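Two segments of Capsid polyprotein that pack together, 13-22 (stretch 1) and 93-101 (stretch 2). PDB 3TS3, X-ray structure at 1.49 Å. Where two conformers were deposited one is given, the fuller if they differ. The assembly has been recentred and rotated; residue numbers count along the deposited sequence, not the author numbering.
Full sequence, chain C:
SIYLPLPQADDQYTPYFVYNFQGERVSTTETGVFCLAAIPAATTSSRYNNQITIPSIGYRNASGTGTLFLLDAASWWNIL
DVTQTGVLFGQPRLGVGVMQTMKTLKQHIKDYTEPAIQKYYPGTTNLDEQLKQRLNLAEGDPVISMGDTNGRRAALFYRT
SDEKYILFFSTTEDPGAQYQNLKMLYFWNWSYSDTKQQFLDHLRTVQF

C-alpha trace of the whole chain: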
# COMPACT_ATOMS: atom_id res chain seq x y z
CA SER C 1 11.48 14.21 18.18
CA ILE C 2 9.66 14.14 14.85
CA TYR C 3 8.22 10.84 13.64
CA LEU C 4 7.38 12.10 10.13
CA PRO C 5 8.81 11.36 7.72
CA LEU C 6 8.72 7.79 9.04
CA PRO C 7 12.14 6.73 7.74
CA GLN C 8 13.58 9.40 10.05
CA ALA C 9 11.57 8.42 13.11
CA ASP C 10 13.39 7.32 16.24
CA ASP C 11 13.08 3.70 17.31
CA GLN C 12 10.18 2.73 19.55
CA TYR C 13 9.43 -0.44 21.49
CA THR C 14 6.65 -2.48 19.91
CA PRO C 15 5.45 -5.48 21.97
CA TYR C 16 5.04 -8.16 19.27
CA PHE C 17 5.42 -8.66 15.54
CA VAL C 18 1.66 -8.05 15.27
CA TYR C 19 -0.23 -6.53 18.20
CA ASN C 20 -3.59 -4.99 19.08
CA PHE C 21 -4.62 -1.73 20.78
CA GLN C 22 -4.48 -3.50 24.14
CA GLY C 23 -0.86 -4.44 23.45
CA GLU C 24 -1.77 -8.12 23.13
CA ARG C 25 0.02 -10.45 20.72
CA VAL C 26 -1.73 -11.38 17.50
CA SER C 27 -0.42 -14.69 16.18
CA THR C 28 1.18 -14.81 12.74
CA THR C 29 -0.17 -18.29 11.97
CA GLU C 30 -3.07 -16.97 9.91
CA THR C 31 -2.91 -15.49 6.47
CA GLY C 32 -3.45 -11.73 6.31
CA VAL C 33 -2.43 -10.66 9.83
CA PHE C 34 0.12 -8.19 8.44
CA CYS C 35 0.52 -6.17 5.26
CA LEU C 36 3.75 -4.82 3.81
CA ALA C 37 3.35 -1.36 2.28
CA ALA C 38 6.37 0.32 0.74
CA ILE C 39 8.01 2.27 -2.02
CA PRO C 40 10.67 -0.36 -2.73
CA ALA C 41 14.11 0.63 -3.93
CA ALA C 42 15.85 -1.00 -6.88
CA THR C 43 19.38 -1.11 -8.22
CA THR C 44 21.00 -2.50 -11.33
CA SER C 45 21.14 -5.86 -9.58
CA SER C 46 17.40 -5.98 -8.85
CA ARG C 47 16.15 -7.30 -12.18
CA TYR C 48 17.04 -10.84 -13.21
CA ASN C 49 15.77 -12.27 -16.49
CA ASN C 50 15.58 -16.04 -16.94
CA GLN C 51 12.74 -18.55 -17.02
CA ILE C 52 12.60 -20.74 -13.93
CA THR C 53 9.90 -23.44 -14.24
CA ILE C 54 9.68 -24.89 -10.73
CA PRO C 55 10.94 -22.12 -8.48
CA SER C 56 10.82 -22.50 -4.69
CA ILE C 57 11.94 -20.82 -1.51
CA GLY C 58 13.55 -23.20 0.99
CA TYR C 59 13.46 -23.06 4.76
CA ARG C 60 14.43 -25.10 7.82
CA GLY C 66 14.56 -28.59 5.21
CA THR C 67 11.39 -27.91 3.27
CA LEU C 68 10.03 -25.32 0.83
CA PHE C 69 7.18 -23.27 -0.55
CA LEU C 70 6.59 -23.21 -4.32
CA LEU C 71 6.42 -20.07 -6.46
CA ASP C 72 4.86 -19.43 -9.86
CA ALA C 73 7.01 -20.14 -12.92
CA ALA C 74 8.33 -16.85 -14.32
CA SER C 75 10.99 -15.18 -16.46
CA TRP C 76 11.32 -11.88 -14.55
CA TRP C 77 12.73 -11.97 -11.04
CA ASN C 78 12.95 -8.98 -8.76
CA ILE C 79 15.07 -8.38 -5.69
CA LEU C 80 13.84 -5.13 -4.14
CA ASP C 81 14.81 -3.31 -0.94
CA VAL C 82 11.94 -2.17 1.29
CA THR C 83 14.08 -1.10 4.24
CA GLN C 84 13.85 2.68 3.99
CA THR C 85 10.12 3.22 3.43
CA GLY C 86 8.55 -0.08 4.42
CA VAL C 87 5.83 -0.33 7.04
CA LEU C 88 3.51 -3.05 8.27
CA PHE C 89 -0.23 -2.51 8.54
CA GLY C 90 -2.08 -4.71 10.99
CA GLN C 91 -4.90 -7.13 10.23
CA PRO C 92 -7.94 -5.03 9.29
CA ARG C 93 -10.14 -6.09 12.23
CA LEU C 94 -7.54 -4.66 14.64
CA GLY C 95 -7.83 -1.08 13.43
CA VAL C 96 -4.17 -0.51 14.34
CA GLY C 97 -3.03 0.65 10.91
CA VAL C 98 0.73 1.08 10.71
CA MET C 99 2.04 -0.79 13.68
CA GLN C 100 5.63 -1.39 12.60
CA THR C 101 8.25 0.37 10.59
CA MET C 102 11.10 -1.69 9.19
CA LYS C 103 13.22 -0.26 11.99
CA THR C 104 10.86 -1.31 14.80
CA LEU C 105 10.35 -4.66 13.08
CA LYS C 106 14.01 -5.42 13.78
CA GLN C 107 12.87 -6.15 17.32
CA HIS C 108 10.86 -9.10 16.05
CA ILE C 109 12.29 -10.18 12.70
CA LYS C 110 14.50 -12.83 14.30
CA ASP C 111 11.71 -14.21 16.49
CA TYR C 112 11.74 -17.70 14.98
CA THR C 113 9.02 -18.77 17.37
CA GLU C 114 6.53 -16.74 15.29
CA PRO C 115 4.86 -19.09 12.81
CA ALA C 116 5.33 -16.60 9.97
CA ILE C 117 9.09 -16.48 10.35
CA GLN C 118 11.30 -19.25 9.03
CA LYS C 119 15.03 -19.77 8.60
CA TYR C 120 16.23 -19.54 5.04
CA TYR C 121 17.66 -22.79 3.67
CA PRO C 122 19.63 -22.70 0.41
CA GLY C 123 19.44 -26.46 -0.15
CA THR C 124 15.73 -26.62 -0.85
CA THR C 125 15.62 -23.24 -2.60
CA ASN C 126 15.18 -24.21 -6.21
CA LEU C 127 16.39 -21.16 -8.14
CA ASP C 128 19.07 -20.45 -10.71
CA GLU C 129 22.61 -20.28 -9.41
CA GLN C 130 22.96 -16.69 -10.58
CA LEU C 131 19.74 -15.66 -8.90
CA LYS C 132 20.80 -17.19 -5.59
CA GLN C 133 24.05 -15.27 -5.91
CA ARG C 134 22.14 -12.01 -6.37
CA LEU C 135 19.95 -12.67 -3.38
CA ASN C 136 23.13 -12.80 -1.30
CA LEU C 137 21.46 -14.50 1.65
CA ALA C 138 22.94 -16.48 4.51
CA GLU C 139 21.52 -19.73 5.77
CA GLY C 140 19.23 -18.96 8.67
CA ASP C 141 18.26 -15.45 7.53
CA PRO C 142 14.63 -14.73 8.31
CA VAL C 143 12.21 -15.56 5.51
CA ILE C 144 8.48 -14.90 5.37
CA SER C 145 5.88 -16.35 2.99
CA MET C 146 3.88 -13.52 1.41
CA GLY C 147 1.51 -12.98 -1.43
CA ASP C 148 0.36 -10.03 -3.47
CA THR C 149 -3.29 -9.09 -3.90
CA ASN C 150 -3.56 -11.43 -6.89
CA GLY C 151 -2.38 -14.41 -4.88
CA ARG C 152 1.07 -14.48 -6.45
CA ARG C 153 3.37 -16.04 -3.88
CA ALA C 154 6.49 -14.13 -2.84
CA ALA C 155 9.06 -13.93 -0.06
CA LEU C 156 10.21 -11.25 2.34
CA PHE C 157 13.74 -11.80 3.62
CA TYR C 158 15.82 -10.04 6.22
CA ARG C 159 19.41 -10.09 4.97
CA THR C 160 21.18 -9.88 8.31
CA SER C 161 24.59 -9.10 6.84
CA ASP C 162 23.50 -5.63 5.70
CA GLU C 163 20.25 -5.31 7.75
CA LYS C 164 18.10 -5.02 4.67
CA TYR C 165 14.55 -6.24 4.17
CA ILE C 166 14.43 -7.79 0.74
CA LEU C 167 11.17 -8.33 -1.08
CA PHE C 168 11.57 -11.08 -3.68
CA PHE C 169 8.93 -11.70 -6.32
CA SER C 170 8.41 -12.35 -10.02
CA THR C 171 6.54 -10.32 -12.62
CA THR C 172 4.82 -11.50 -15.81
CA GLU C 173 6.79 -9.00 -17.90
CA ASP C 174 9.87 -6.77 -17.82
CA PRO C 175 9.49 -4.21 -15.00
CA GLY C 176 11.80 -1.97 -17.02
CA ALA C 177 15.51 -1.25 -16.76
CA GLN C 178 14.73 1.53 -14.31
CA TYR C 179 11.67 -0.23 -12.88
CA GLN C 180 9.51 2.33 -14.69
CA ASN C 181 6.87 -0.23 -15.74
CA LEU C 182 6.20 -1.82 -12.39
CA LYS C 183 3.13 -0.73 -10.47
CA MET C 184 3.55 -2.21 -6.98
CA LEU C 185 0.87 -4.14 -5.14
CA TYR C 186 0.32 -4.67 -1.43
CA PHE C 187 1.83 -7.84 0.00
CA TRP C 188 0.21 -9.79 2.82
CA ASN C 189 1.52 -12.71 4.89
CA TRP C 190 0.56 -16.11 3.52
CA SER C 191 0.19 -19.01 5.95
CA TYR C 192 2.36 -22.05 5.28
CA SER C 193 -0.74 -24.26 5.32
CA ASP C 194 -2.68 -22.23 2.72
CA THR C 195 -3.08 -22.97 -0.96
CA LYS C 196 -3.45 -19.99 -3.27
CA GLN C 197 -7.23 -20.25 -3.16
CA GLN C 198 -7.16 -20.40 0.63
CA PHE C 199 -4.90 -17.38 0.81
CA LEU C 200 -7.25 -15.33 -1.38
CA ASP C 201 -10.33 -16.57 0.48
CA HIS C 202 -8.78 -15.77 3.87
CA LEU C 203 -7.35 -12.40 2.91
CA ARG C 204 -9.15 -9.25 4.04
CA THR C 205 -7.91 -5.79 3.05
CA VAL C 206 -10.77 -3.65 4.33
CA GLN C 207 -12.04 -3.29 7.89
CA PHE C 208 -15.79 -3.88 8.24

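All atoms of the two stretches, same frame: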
# COMPACT_ATOMS: atom_id res chain seq x y z
N TYR C 13 9.75 0.93 21.12
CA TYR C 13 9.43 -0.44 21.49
C TYR C 13 8.05 -0.78 20.94
O TYR C 13 7.10 -0.02 21.10
CB TYR C 13 9.43 -0.59 23.03
CG TYR C 13 8.78 -1.85 23.59
CD1 TYR C 13 9.45 -3.07 23.58
CD2 TYR C 13 7.52 -1.81 24.18
CE1 TYR C 13 8.86 -4.21 24.11
CE2 TYR C 13 6.93 -2.95 24.70
CZ TYR C 13 7.60 -4.14 24.66
OH TYR C 13 7.01 -5.27 25.19
N THR C 14 7.94 -1.93 20.30
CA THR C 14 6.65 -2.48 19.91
C THR C 14 6.63 -3.86 20.55
O THR C 14 7.63 -4.56 20.50
CB THR C 14 6.43 -2.53 18.40
OG1 THR C 14 7.48 -3.29 17.78
CG2 THR C 14 6.42 -1.13 17.81
N PRO C 15 5.52 -4.24 21.17
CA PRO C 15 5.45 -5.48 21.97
C PRO C 15 5.59 -6.82 21.24
O PRO C 15 6.17 -7.75 21.78
CB PRO C 15 4.11 -5.36 22.68
CG PRO C 15 3.29 -4.51 21.81
CD PRO C 15 4.22 -3.55 21.12
N TYR C 16 5.03 -6.91 20.04
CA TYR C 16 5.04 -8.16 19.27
C TYR C 16 5.11 -7.84 17.79
O TYR C 16 4.95 -6.70 17.40
CB TYR C 16 3.79 -9.00 19.58
CG TYR C 16 3.65 -9.34 21.04
CD1 TYR C 16 2.78 -8.63 21.85
CD2 TYR C 16 4.41 -10.34 21.62
CE1 TYR C 16 2.66 -8.92 23.18
CE2 TYR C 16 4.29 -10.63 22.96
CZ TYR C 16 3.42 -9.91 23.73
OH TYR C 16 3.28 -10.17 25.07
N PHE C 17 5.32 -8.87 16.98
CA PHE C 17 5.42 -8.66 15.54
C PHE C 17 4.09 -8.04 15.08
O PHE C 17 4.10 -7.04 14.37
CB PHE C 17 5.64 -10.03 14.87
CG PHE C 17 6.07 -9.97 13.42
CD1 PHE C 17 5.23 -9.48 12.46
CD2 PHE C 17 7.31 -10.44 13.04
CE1 PHE C 17 5.62 -9.45 11.14
CE2 PHE C 17 7.70 -10.41 11.73
CZ PHE C 17 6.86 -9.91 10.78
N VAL C 18 2.98 -8.62 15.51
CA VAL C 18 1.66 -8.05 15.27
C VAL C 18 0.98 -7.93 16.63
O VAL C 18 0.98 -8.87 17.40
CB VAL C 18 0.79 -8.92 14.36
CG1 VAL C 18 -0.55 -8.23 14.06
CG2 VAL C 18 1.53 -9.26 13.08
N TYR C 19 0.42 -6.76 16.92
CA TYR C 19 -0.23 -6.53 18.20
C TYR C 19 -1.50 -5.70 18.05
O TYR C 19 -1.71 -5.03 17.06
CB TYR C 19 0.75 -5.88 19.19
CG TYR C 19 1.30 -4.57 18.68
CD1 TYR C 19 2.37 -4.54 17.81
CD2 TYR C 19 0.74 -3.38 19.07
CE1 TYR C 19 2.86 -3.35 17.33
CE2 TYR C 19 1.21 -2.18 18.59
CZ TYR C 19 2.28 -2.18 17.72
OH TYR C 19 2.77 -0.99 17.24
N ASN C 20 -2.36 -5.77 19.06
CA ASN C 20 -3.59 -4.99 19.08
C ASN C 20 -3.50 -3.74 19.96
O ASN C 20 -2.48 -3.48 20.57
CB ASN C 20 -4.82 -5.86 19.38
CG ASN C 20 -4.86 -6.38 20.80
OD1 ASN C 20 -4.21 -5.85 21.68
ND2 ASN C 20 -5.66 -7.41 21.02
N PHE C 21 -4.59 -2.98 20.02
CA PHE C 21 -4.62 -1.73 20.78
C PHE C 21 -4.43 -1.95 22.28
O PHE C 21 -4.08 -1.03 22.99
CB PHE C 21 -5.88 -0.90 20.50
CG PHE C 21 -5.79 -0.05 19.25
CD1 PHE C 21 -6.77 -0.11 18.29
CD2 PHE C 21 -4.73 0.82 19.06
CE1 PHE C 21 -6.70 0.66 17.16
CE2 PHE C 21 -4.67 1.60 17.93
CZ PHE C 21 -5.65 1.52 16.98
N GLN C 22 -4.67 -3.17 22.74
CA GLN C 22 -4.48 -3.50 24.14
C GLN C 22 -3.05 -3.97 24.39
O GLN C 22 -2.71 -4.31 25.51
CB GLN C 22 -5.48 -4.57 24.60
CG GLN C 22 -6.86 -4.02 24.91
CD GLN C 22 -7.54 -3.45 23.70
OE1 GLN C 22 -7.84 -4.18 22.75
NE2 GLN C 22 -7.81 -2.15 23.72
N ARG C 93 -9.23 -6.11 11.08
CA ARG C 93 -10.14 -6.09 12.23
C ARG C 93 -9.56 -5.37 13.45
O ARG C 93 -10.29 -4.90 14.31
CB ARG C 93 -10.57 -7.52 12.61
CG ARG C 93 -9.44 -8.36 13.14
CD ARG C 93 -9.85 -9.75 13.56
NE ARG C 93 -8.68 -10.44 14.10
CZ ARG C 93 -8.29 -10.40 15.37
NH1 ARG C 93 -9.01 -9.73 16.28
NH2 ARG C 93 -7.19 -11.04 15.74
N LEU C 94 -8.23 -5.32 13.54
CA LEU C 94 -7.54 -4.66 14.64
C LEU C 94 -7.70 -3.15 14.69
O LEU C 94 -7.73 -2.55 15.75
CB LEU C 94 -6.06 -5.03 14.63
CG LEU C 94 -5.72 -6.53 14.67
CD1 LEU C 94 -4.22 -6.71 14.63
CD2 LEU C 94 -6.31 -7.15 15.94
N GLY C 95 -7.70 -2.52 13.52
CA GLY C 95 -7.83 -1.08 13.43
C GLY C 95 -6.54 -0.34 13.75
O GLY C 95 -6.52 0.88 13.80
N VAL C 96 -5.46 -1.08 13.96
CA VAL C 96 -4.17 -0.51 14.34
C VAL C 96 -3.42 0.26 13.26
O VAL C 96 -2.55 1.06 13.57
CB VAL C 96 -3.21 -1.54 15.01
CG1 VAL C 96 -3.79 -2.03 16.33
CG2 VAL C 96 -2.93 -2.70 14.07
N GLY C 97 -3.74 0.00 12.00
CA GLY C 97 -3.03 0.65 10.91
C GLY C 97 -1.55 0.33 10.93
O GLY C 97 -1.18 -0.81 11.14
N VAL C 98 -0.70 1.34 10.75
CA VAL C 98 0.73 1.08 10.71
C VAL C 98 1.21 0.79 12.12
O VAL C 98 1.10 1.61 13.00
CB VAL C 98 1.49 2.29 10.15
CG1 VAL C 98 3.00 2.14 10.39
CG2 VAL C 98 1.18 2.48 8.66
N MET C 99 1.72 -0.42 12.33
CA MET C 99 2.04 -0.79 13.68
C MET C 99 3.47 -1.26 13.76
O MET C 99 3.96 -1.38 14.87
CB MET C 99 1.04 -1.81 14.28
CG MET C 99 0.77 -3.07 13.45
SD MET C 99 1.98 -4.36 13.81
CE MET C 99 1.95 -5.33 12.30
N GLN C 100 4.17 -1.29 12.63
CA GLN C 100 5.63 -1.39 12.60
C GLN C 100 6.20 -0.59 11.46
O GLN C 100 5.58 -0.44 10.44
CB GLN C 100 6.13 -2.83 12.41
CG GLN C 100 5.55 -3.88 13.31
CD GLN C 100 6.21 -3.95 14.68
OE1 GLN C 100 7.15 -3.22 14.98
NE2 GLN C 100 5.71 -4.84 15.50
N THR C 101 7.42 -0.11 11.67
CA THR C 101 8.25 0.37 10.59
C THR C 101 9.26 -0.75 10.41
O THR C 101 9.32 -1.66 11.21
CB THR C 101 8.99 1.66 10.91
OG1 THR C 101 9.80 1.46 12.06
CG2 THR C 101 8.01 2.78 11.17
O HOH W 1 -7.85 -8.25 19.17
O HOH W 2 -6.91 -3.58 18.29

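Stretch 1, without regular helix or strand, runs past stretch 2 so that Thr 14 lies near Gln 100, Val 18 near Met 99 and Asn 20 near Leu 94; together they bury 555 Å². Tyr 13 makes no contact, its CA-to-CB bond pointing away. Thr 14 points toward stretch 2, and with chi1 at 57° its OG1 donates a hydrogen bond to Gln 100 OE1 (2.8 Å), while its CG2 rests 3.8 Å from Met 99 O. One short side chain thus supplies both a donor and a methyl.

The amide of Gln 100 also works in the other direction: NE2 donates to Phe 17 O at 3.0 Å, with an angle of 155° at the hydrogen, and lies 2.8 Å from Tyr 16 O. Gln suits this place because a single side chain offers an acceptor to a hydroxyl and a donor to backbone carbonyl oxygen. Phe 17 and Val 18 point away, yet Val 18 still makes apolar contacts, CG1 to Leu 94 CD1 and CG2 to Met 99 CE, both 4.0 Å.

Tyr 19 starts away too, but chi1 of 58° brings its end back, and OH donates to Met 99 O at 2.7 Å, near the ring plane. Met 99 SD sits 4.5 Å from the Tyr 19 ring centroid, 42° off the normal, an oblique approach. Burial has a cost here: Tyr 19 N and O are covered without a polar partner, and O instead faces Val 96 CG1 at 3.7 Å.

Asn 20 CB packs 4.0 Å from Leu 94 CD2. At Phe 21, Val 96 CG1 stands 3.8 Å from the ring centroid, directly on the normal, a CH-pi contact. Water 2 accepts from Phe 21 N (3.0 Å) and donates to Leu 94 O (2.9 Å), bridging the backbones. Gln 22 makes no contact.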